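Local coordinates for protein ascorbate-specific PTS system EIIA component (Streptococcus pyogenes serotype M1, PDB 2OQT) that probably serves as the cytoplasmic phosphocarrier IIA component of a phosphoenolpyruvate-dependent phosphotransferase system that takes up and phosphorylates ascorbate, at residues Leu29-Leu34 against Ala80-Ile84. Sequence-based numbering, arbitrary orientation.
Sequences LAVQPL and AFALI
With chi1 at 79°, Ile84 tucks CG1 between its own backbone N and carbonyl carbon and sets CG2 beside the N, so that both branches reach helix 23-36. Ile84 CD1 comes to 3.8 Å from Ala30 CA and also touches Leu29 CB, while Ile84 CG1 meets Ala30 CB at 3.9 Å. The other branch, Ile84 CG2, lies 3.8 Å from Leu29 O and 4.1 Å from Pro33 CG; here the isoleucine and the proline ring cross at about a right angle. Further along, Leu34 turns its fork against the methyl of Ala82: Leu34 CD1 is 3.4 Å from Ala82 CB and Leu34 CD2 3.8 Å, with Leu34 CG reaching on to Ala80 CB. That same methyl, Ala82 CB, sits 3.6 Å from Ala30 O, in the helix stretch where Pro33, lacking an N-H, helps to kink the helix.

Ala80, Ala82 and Ile84 face the helix, whereas Phe81 and Leu83 point to the other side of the sheet, where helix 4-10 packs on them; this is the layered alpha/beta core of the EIIA domain. No hydrogen bond crosses the interface. Ala30 O also accepts a weak hydrogen bond from Thr103 OG1 on the adjoining strand 97-105. The contact is mainly aliphatic, with methyls also resting against the carbonyl oxygens of Leu29, Ala30 and Phe81, and is held by packing, not directed bonds, the small alanines letting the two backbones come close.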
ATOM      1  N   LEU A  29     -10.232   1.718  -0.334  1.00 56.74           N
ATOM      2  CA  LEU A  29      -9.666   2.818  -1.125  1.00 55.62           C
ATOM      3  C   LEU A  29      -8.262   2.474  -1.570  1.00 55.87           C
ATOM      4  O   LEU A  29      -7.794   2.970  -2.590  1.00 56.59           O
ATOM      5  CB  LEU A  29      -9.667   4.142  -0.321  1.00 55.51           C
ATOM      6  CG  LEU A  29     -11.002   4.867   0.020  1.00 54.78           C
ATOM      7  CD1 LEU A  29     -10.722   5.945   1.058  1.00 53.88           C
ATOM      8  CD2 LEU A  29     -11.746   5.463  -1.241  1.00 51.84           C
ATOM      9  N   ALA A  30      -7.576   1.624  -0.808  1.00 55.42           N
ATOM     10  CA  ALA A  30      -6.186   1.363  -1.078  1.00 55.19           C
ATOM     11  C   ALA A  30      -6.053   0.309  -2.173  1.00 55.52           C
ATOM     12  O   ALA A  30      -5.053   0.268  -2.900  1.00 56.13           O
ATOM     13  CB  ALA A  30      -5.473   0.947   0.187  1.00 54.41           C
ATOM     14  N   VAL A  31      -7.055  -0.550  -2.289  1.00 55.80           N
ATOM     15  CA  VAL A  31      -7.054  -1.623  -3.284  1.00 56.24           C
ATOM     16  C   VAL A  31      -7.688  -1.133  -4.597  1.00 56.17           C
ATOM     17  O   VAL A  31      -7.391  -1.635  -5.668  1.00 55.72           O
ATOM     18  CB  VAL A  31      -7.832  -2.879  -2.767  1.00 56.65           C
ATOM     19  CG1 VAL A  31      -7.776  -4.011  -3.789  1.00 57.47           C
ATOM     20  CG2 VAL A  31      -7.275  -3.390  -1.430  1.00 56.93           C
ATOM     21  N   GLN A  32      -8.586  -0.158  -4.502  1.00 56.46           N
ATOM     22  CA  GLN A  32      -9.290   0.362  -5.667  1.00 55.43           C
ATOM     23  C   GLN A  32      -8.357   0.645  -6.838  1.00 54.55           C
ATOM     24  O   GLN A  32      -8.532   0.082  -7.912  1.00 55.22           O
ATOM     25  CB  GLN A  32     -10.112   1.595  -5.280  1.00 56.36           C
ATOM     26  CG  GLN A  32     -11.002   2.113  -6.382  1.00 56.89           C
ATOM     27  CD  GLN A  32     -11.716   0.997  -7.087  1.00 60.26           C
ATOM     28  OE1 GLN A  32     -12.533   0.288  -6.486  1.00 59.54           O
ATOM     29  NE2 GLN A  32     -11.392   0.805  -8.378  1.00 61.90           N
ATOM     30  N   PRO A  33      -7.318   1.456  -6.641  1.00 54.06           N
ATOM     31  CA  PRO A  33      -6.469   1.790  -7.810  1.00 53.35           C
ATOM     32  C   PRO A  33      -5.904   0.576  -8.566  1.00 53.53           C
ATOM     33  O   PRO A  33      -5.302   0.746  -9.646  1.00 53.54           O
ATOM     34  CB  PRO A  33      -5.315   2.585  -7.193  1.00 52.85           C
ATOM     35  CG  PRO A  33      -5.853   3.141  -5.962  1.00 53.63           C
ATOM     36  CD  PRO A  33      -6.815   2.093  -5.414  1.00 53.85           C
ATOM     37  N   LEU A  34      -6.089  -0.625  -8.004  1.00 53.09           N
ATOM     38  CA  LEU A  34      -5.520  -1.852  -8.561  1.00 52.82           C
ATOM     39  C   LEU A  34      -6.579  -2.653  -9.247  1.00 53.36           C
ATOM     40  O   LEU A  34      -6.316  -3.593 -10.000  1.00 52.99           O
ATOM     41  CB  LEU A  34      -4.917  -2.671  -7.452  1.00 51.98           C
ATOM     42  CG  LEU A  34      -3.399  -2.677  -7.418  1.00 52.88           C
ATOM     43  CD1 LEU A  34      -2.794  -1.380  -7.884  1.00 53.66           C
ATOM     44  CD2 LEU A  34      -2.882  -3.155  -6.061  1.00 50.03           C
ATOM     45  N   ALA A  80       1.705  -5.996  -8.616  1.00 50.79           N
ATOM     46  CA  ALA A  80       1.355  -4.576  -8.620  1.00 49.56           C
ATOM     47  C   ALA A  80       1.539  -4.045  -7.233  1.00 49.33           C
ATOM     48  O   ALA A  80       1.544  -4.813  -6.255  1.00 49.12           O
ATOM     49  CB  ALA A  80      -0.092  -4.386  -9.044  1.00 49.14           C
ATOM     50  N   PHE A  81       1.747  -2.734  -7.185  1.00 48.87           N
ATOM     51  CA  PHE A  81       1.713  -1.941  -5.990  1.00 49.34           C
ATOM     52  C   PHE A  81       0.720  -0.832  -6.262  1.00 48.97           C
ATOM     53  O   PHE A  81       0.570  -0.391  -7.415  1.00 47.55           O
ATOM     54  CB  PHE A  81       3.040  -1.261  -5.694  1.00 49.39           C
ATOM     55  CG  PHE A  81       4.139  -2.180  -5.185  1.00 51.04           C
ATOM     56  CD1 PHE A  81       4.084  -2.725  -3.887  1.00 53.76           C
ATOM     57  CD2 PHE A  81       5.274  -2.444  -5.986  1.00 49.76           C
ATOM     58  CE1 PHE A  81       5.142  -3.556  -3.409  1.00 51.20           C
ATOM     59  CE2 PHE A  81       6.326  -3.264  -5.531  1.00 51.85           C
ATOM     60  CZ  PHE A  81       6.261  -3.821  -4.231  1.00 51.37           C
ATOM     61  N   ALA A  82       0.090  -0.373  -5.179  1.00 49.29           N
ATOM     62  CA  ALA A  82      -0.704   0.827  -5.163  1.00 50.09           C
ATOM     63  C   ALA A  82      -0.199   1.686  -3.997  1.00 50.76           C
ATOM     64  O   ALA A  82       0.528   1.179  -3.141  1.00 50.90           O
ATOM     65  CB  ALA A  82      -2.198   0.489  -5.057  1.00 49.83           C
ATOM     66  N   LEU A  83      -0.525   2.985  -3.992  1.00 52.44           N
ATOM     67  CA  LEU A  83      -0.103   3.911  -2.908  1.00 53.38           C
ATOM     68  C   LEU A  83      -1.094   5.021  -2.693  1.00 54.30           C
ATOM     69  O   LEU A  83      -1.312   5.881  -3.569  1.00 54.94           O
ATOM     70  CB  LEU A  83       1.292   4.487  -3.137  1.00 53.48           C
ATOM     71  CG  LEU A  83       1.946   5.545  -2.226  1.00 54.67           C
ATOM     72  CD1 LEU A  83       1.378   5.606  -0.874  1.00 58.34           C
ATOM     73  CD2 LEU A  83       3.447   5.264  -2.083  1.00 57.74           C
ATOM     74  N   ILE A  84      -1.690   5.015  -1.513  1.00 54.95           N
ATOM     75  CA  ILE A  84      -2.677   6.020  -1.177  1.00 56.17           C
ATOM     76  C   ILE A  84      -2.307   6.759   0.117  1.00 57.29           C
ATOM     77  O   ILE A  84      -1.474   6.316   0.911  1.00 57.64           O
ATOM     78  CB  ILE A  84      -4.156   5.490  -1.219  1.00 55.42           C
ATOM     79  CG1 ILE A  84      -4.503   4.680   0.038  1.00 55.36           C
ATOM     80  CG2 ILE A  84      -4.396   4.685  -2.481  1.00 54.71           C
ATOM     81  CD1 ILE A  84      -5.948   4.835   0.519  1.00 53.57           C
TER